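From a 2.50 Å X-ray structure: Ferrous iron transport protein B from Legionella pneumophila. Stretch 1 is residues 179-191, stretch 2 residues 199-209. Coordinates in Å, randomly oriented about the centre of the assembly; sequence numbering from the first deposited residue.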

# COMPACT_ATOMS: atom_id res chain seq x y z
N ALA A 179 -16.64 -7.82 -16.32
CA ALA A 179 -15.46 -7.13 -15.79
C ALA A 179 -14.32 -8.10 -15.45
O ALA A 179 -13.14 -7.80 -15.71
CB ALA A 179 -15.84 -6.29 -14.56
N GLN A 180 -14.63 -9.26 -14.88
CA GLN A 180 -13.57 -10.19 -14.54
C GLN A 180 -12.93 -10.69 -15.84
O GLN A 180 -11.72 -10.78 -15.97
CB GLN A 180 -14.09 -11.33 -13.66
CG GLN A 180 -12.99 -12.08 -12.86
CD GLN A 180 -12.21 -11.19 -11.82
OE1 GLN A 180 -10.97 -11.05 -11.90
NE2 GLN A 180 -12.95 -10.61 -10.84
N GLN A 181 -13.77 -10.97 -16.82
CA GLN A 181 -13.30 -11.36 -18.13
C GLN A 181 -12.23 -10.36 -18.64
O GLN A 181 -11.16 -10.77 -19.09
CB GLN A 181 -14.50 -11.46 -19.09
CG GLN A 181 -14.31 -12.33 -20.35
CD GLN A 181 -14.14 -11.54 -21.66
OE1 GLN A 181 -14.43 -10.33 -21.74
NE2 GLN A 181 -13.69 -12.25 -22.71
N ILE A 182 -12.50 -9.06 -18.54
CA ILE A 182 -11.63 -8.03 -19.12
C ILE A 182 -10.29 -7.97 -18.40
O ILE A 182 -9.26 -7.86 -19.04
CB ILE A 182 -12.27 -6.60 -19.09
CG1 ILE A 182 -13.46 -6.52 -20.03
CG2 ILE A 182 -11.24 -5.52 -19.52
CD1 ILE A 182 -14.31 -5.26 -19.85
N LEU A 183 -10.32 -8.03 -17.07
CA LEU A 183 -9.11 -8.04 -16.28
C LEU A 183 -8.27 -9.30 -16.55
O LEU A 183 -7.02 -9.23 -16.54
CB LEU A 183 -9.41 -7.93 -14.78
CG LEU A 183 -9.94 -6.63 -14.14
CD1 LEU A 183 -10.33 -6.92 -12.70
CD2 LEU A 183 -8.95 -5.42 -14.18
N ASN A 184 -8.91 -10.45 -16.80
CA ASN A 184 -8.14 -11.67 -17.08
C ASN A 184 -7.52 -11.66 -18.49
O ASN A 184 -6.43 -12.22 -18.70
CB ASN A 184 -8.97 -12.94 -16.82
CG ASN A 184 -9.48 -13.04 -15.38
OD1 ASN A 184 -8.87 -12.55 -14.43
ND2 ASN A 184 -10.61 -13.66 -15.22
N ASP A 185 -8.21 -11.04 -19.46
CA ASP A 185 -7.63 -10.82 -20.82
C ASP A 185 -6.44 -9.86 -20.69
O ASP A 185 -5.36 -10.09 -21.22
CB ASP A 185 -8.66 -10.25 -21.82
CG ASP A 185 -9.48 -11.34 -22.54
OD1 ASP A 185 -10.58 -11.03 -23.05
OD2 ASP A 185 -9.02 -12.51 -22.58
N LEU A 186 -6.65 -8.79 -19.96
CA LEU A 186 -5.63 -7.79 -19.77
C LEU A 186 -4.39 -8.42 -19.12
O LEU A 186 -3.30 -8.29 -19.67
CB LEU A 186 -6.20 -6.65 -18.94
CG LEU A 186 -5.52 -5.32 -19.06
CD1 LEU A 186 -5.55 -4.85 -20.49
CD2 LEU A 186 -6.21 -4.33 -18.14
N GLU A 187 -4.57 -9.15 -18.01
CA GLU A 187 -3.46 -9.88 -17.38
C GLU A 187 -2.70 -10.77 -18.36
O GLU A 187 -1.48 -10.81 -18.35
CB GLU A 187 -3.91 -10.72 -16.16
CG GLU A 187 -2.74 -11.41 -15.41
CD GLU A 187 -3.09 -12.03 -14.02
OE1 GLU A 187 -4.23 -12.48 -13.81
OE2 GLU A 187 -2.19 -12.09 -13.14
N ASN A 188 -3.42 -11.48 -19.21
CA ASN A 188 -2.77 -12.43 -20.12
C ASN A 188 -2.04 -11.75 -21.30
O ASN A 188 -0.93 -12.12 -21.65
CB ASN A 188 -3.81 -13.45 -20.61
CG ASN A 188 -4.28 -14.39 -19.48
OD1 ASN A 188 -5.49 -14.64 -19.31
ND2 ASN A 188 -3.31 -14.91 -18.71
N GLN A 189 -2.69 -10.76 -21.90
CA GLN A 189 -2.04 -9.85 -22.85
C GLN A 189 -0.64 -9.48 -22.30
O GLN A 189 0.38 -9.68 -22.98
CB GLN A 189 -2.91 -8.60 -23.02
CG GLN A 189 -2.86 -7.85 -24.37
CD GLN A 189 -4.09 -6.88 -24.57
OE1 GLN A 189 -4.99 -6.82 -23.72
NE2 GLN A 189 -4.11 -6.15 -25.69
N LEU A 190 -0.60 -8.98 -21.05
CA LEU A 190 0.65 -8.57 -20.40
C LEU A 190 1.67 -9.71 -20.25
O LEU A 190 2.84 -9.51 -20.56
CB LEU A 190 0.38 -7.96 -19.01
CG LEU A 190 -0.45 -6.68 -19.02
CD1 LEU A 190 -0.52 -6.08 -17.67
CD2 LEU A 190 0.10 -5.68 -20.04
N ILE A 191 1.24 -10.88 -19.79
CA ILE A 191 2.16 -12.01 -19.65
C ILE A 191 2.80 -12.35 -21.00
O ILE A 191 4.02 -12.50 -21.08
CB ILE A 191 1.46 -13.25 -19.04
CG1 ILE A 191 1.07 -12.98 -17.58
CG2 ILE A 191 2.35 -14.45 -19.08
CD1 ILE A 191 -0.05 -13.84 -17.05
N PHE A 199 4.03 -8.61 -11.63
CA PHE A 199 3.82 -7.32 -12.21
C PHE A 199 2.57 -7.26 -13.12
O PHE A 199 1.88 -6.23 -13.15
CB PHE A 199 5.04 -6.84 -12.99
CG PHE A 199 4.90 -5.44 -13.42
CD1 PHE A 199 5.00 -4.41 -12.49
CD2 PHE A 199 4.53 -5.13 -14.72
CE1 PHE A 199 4.79 -3.10 -12.87
CE2 PHE A 199 4.32 -3.79 -15.09
CZ PHE A 199 4.44 -2.80 -14.16
N ALA A 200 2.30 -8.33 -13.87
CA ALA A 200 1.17 -8.35 -14.79
C ALA A 200 -0.14 -8.25 -14.03
O ALA A 200 -1.03 -7.47 -14.43
CB ALA A 200 1.17 -9.57 -15.62
N TYR A 201 -0.25 -9.02 -12.94
CA TYR A 201 -1.44 -8.95 -12.11
C TYR A 201 -1.61 -7.51 -11.69
O TYR A 201 -2.69 -6.95 -11.87
CB TYR A 201 -1.39 -9.88 -10.88
CG TYR A 201 -2.65 -9.81 -10.01
CD1 TYR A 201 -3.71 -10.72 -10.18
CD2 TYR A 201 -2.79 -8.86 -9.04
CE1 TYR A 201 -4.87 -10.65 -9.37
CE2 TYR A 201 -3.93 -8.79 -8.25
CZ TYR A 201 -4.96 -9.67 -8.41
OH TYR A 201 -6.06 -9.55 -7.59
N TYR A 202 -0.55 -6.91 -11.16
CA TYR A 202 -0.65 -5.58 -10.55
C TYR A 202 -0.92 -4.51 -11.59
O TYR A 202 -1.78 -3.68 -11.42
CB TYR A 202 0.64 -5.23 -9.78
CG TYR A 202 0.80 -3.78 -9.35
CD1 TYR A 202 0.31 -3.32 -8.13
CD2 TYR A 202 1.47 -2.88 -10.15
CE1 TYR A 202 0.49 -2.00 -7.74
CE2 TYR A 202 1.64 -1.56 -9.77
CZ TYR A 202 1.15 -1.11 -8.57
OH TYR A 202 1.34 0.23 -8.23
N PHE A 203 -0.18 -4.55 -12.68
CA PHE A 203 -0.27 -3.54 -13.71
C PHE A 203 -1.65 -3.51 -14.43
O PHE A 203 -2.12 -2.45 -14.88
CB PHE A 203 0.87 -3.78 -14.69
CG PHE A 203 0.98 -2.76 -15.76
CD1 PHE A 203 0.62 -1.43 -15.53
CD2 PHE A 203 1.46 -3.12 -17.03
CE1 PHE A 203 0.75 -0.48 -16.53
CE2 PHE A 203 1.58 -2.19 -18.04
CZ PHE A 203 1.23 -0.87 -17.80
N SER A 204 -2.29 -4.68 -14.49
CA SER A 204 -3.63 -4.83 -15.06
C SER A 204 -4.71 -4.03 -14.30
O SER A 204 -5.56 -3.33 -14.91
CB SER A 204 -4.03 -6.32 -15.17
OG SER A 204 -3.89 -7.01 -13.95
N ARG A 205 -4.66 -4.15 -12.97
CA ARG A 205 -5.57 -3.41 -12.09
C ARG A 205 -5.37 -1.92 -12.24
O ARG A 205 -6.33 -1.18 -12.31
CB ARG A 205 -5.38 -3.82 -10.63
CG ARG A 205 -6.20 -5.06 -10.21
CD ARG A 205 -5.80 -6.27 -10.98
NE ARG A 205 -6.68 -7.40 -10.75
CZ ARG A 205 -6.71 -8.47 -11.53
NH1 ARG A 205 -5.92 -8.58 -12.60
NH2 ARG A 205 -7.53 -9.47 -11.24
N ARG A 206 -4.13 -1.48 -12.34
CA ARG A 206 -3.88 -0.06 -12.52
C ARG A 206 -4.44 0.47 -13.85
O ARG A 206 -5.10 1.53 -13.90
CB ARG A 206 -2.38 0.22 -12.36
CG ARG A 206 -1.92 0.55 -10.93
CD ARG A 206 -3.01 0.34 -9.86
NE ARG A 206 -2.68 -0.78 -8.99
CZ ARG A 206 -3.54 -1.44 -8.23
NH1 ARG A 206 -4.84 -1.18 -8.21
NH2 ARG A 206 -3.06 -2.40 -7.47
N LEU A 207 -4.16 -0.26 -14.91
CA LEU A 207 -4.73 0.06 -16.21
C LEU A 207 -6.26 0.15 -16.10
O LEU A 207 -6.87 1.12 -16.53
CB LEU A 207 -4.35 -1.02 -17.22
CG LEU A 207 -3.19 -0.72 -18.17
CD1 LEU A 207 -2.31 0.38 -17.59
CD2 LEU A 207 -2.42 -2.02 -18.49
N ALA A 208 -6.84 -0.88 -15.49
CA ALA A 208 -8.29 -0.95 -15.26
C ALA A 208 -8.79 0.29 -14.56
O ALA A 208 -9.90 0.73 -14.79
CB ALA A 208 -8.63 -2.17 -14.44
N GLU A 209 -7.96 0.86 -13.70
CA GLU A 209 -8.37 2.05 -12.99
C GLU A 209 -8.15 3.28 -13.78
O GLU A 209 -8.65 4.35 -13.42
CB GLU A 209 -7.65 2.12 -11.67
CG GLU A 209 -8.09 0.97 -10.72
CD GLU A 209 -7.19 0.81 -9.52
OE1 GLU A 209 -6.49 1.78 -9.16
OE2 GLU A 209 -7.20 -0.30 -8.94

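How do the two helices meet? They run at 130° to each other, their axes 8.6 Å apart at closest approach, and bury 572 Å² between them. The backbones come nearest at Glu-187 and Ala-200, whose CA atoms lie 5.5 Å apart; the methyl of Ala-200 points toward the other helix and takes up little room.

Which bump fills which hollow? Ser-204 is the knob, set among Leu-183, Leu-186, Glu-187 and Leu-190. Its small side chain fits the pocket, and its hydroxyl is satisfied within its own helix: OG donates to Tyr-201 O at a very short 2.4 Å and accepts from Arg-205 NH1 at 2.9 Å.

What do the leucines pack against? Leu-183 CD2 presses on Ala-208 CB at 3.3 Å, Leu-186 CD2 meets Leu-207 CB at 3.9 Å, and Leu-190 spans two neighbours, with CB 3.8 Å from Ala-200 CB and CD1 3.6 Å from Phe-203 CD2. The tip of Leu-183 thus fills space beside the small Ala-208, while the tips of Leu-186 and Leu-190 reach larger apolar neighbours.

Do the polar residues tie the helices together? No hydrogen bond crosses the contact. Arg-205 starts away, but its end returns, laying one guanidinium face over Leu-183 CD1; its NH1 remains 4.4 Å from Glu-187 OE1, beyond a salt bridge. Packing dominates.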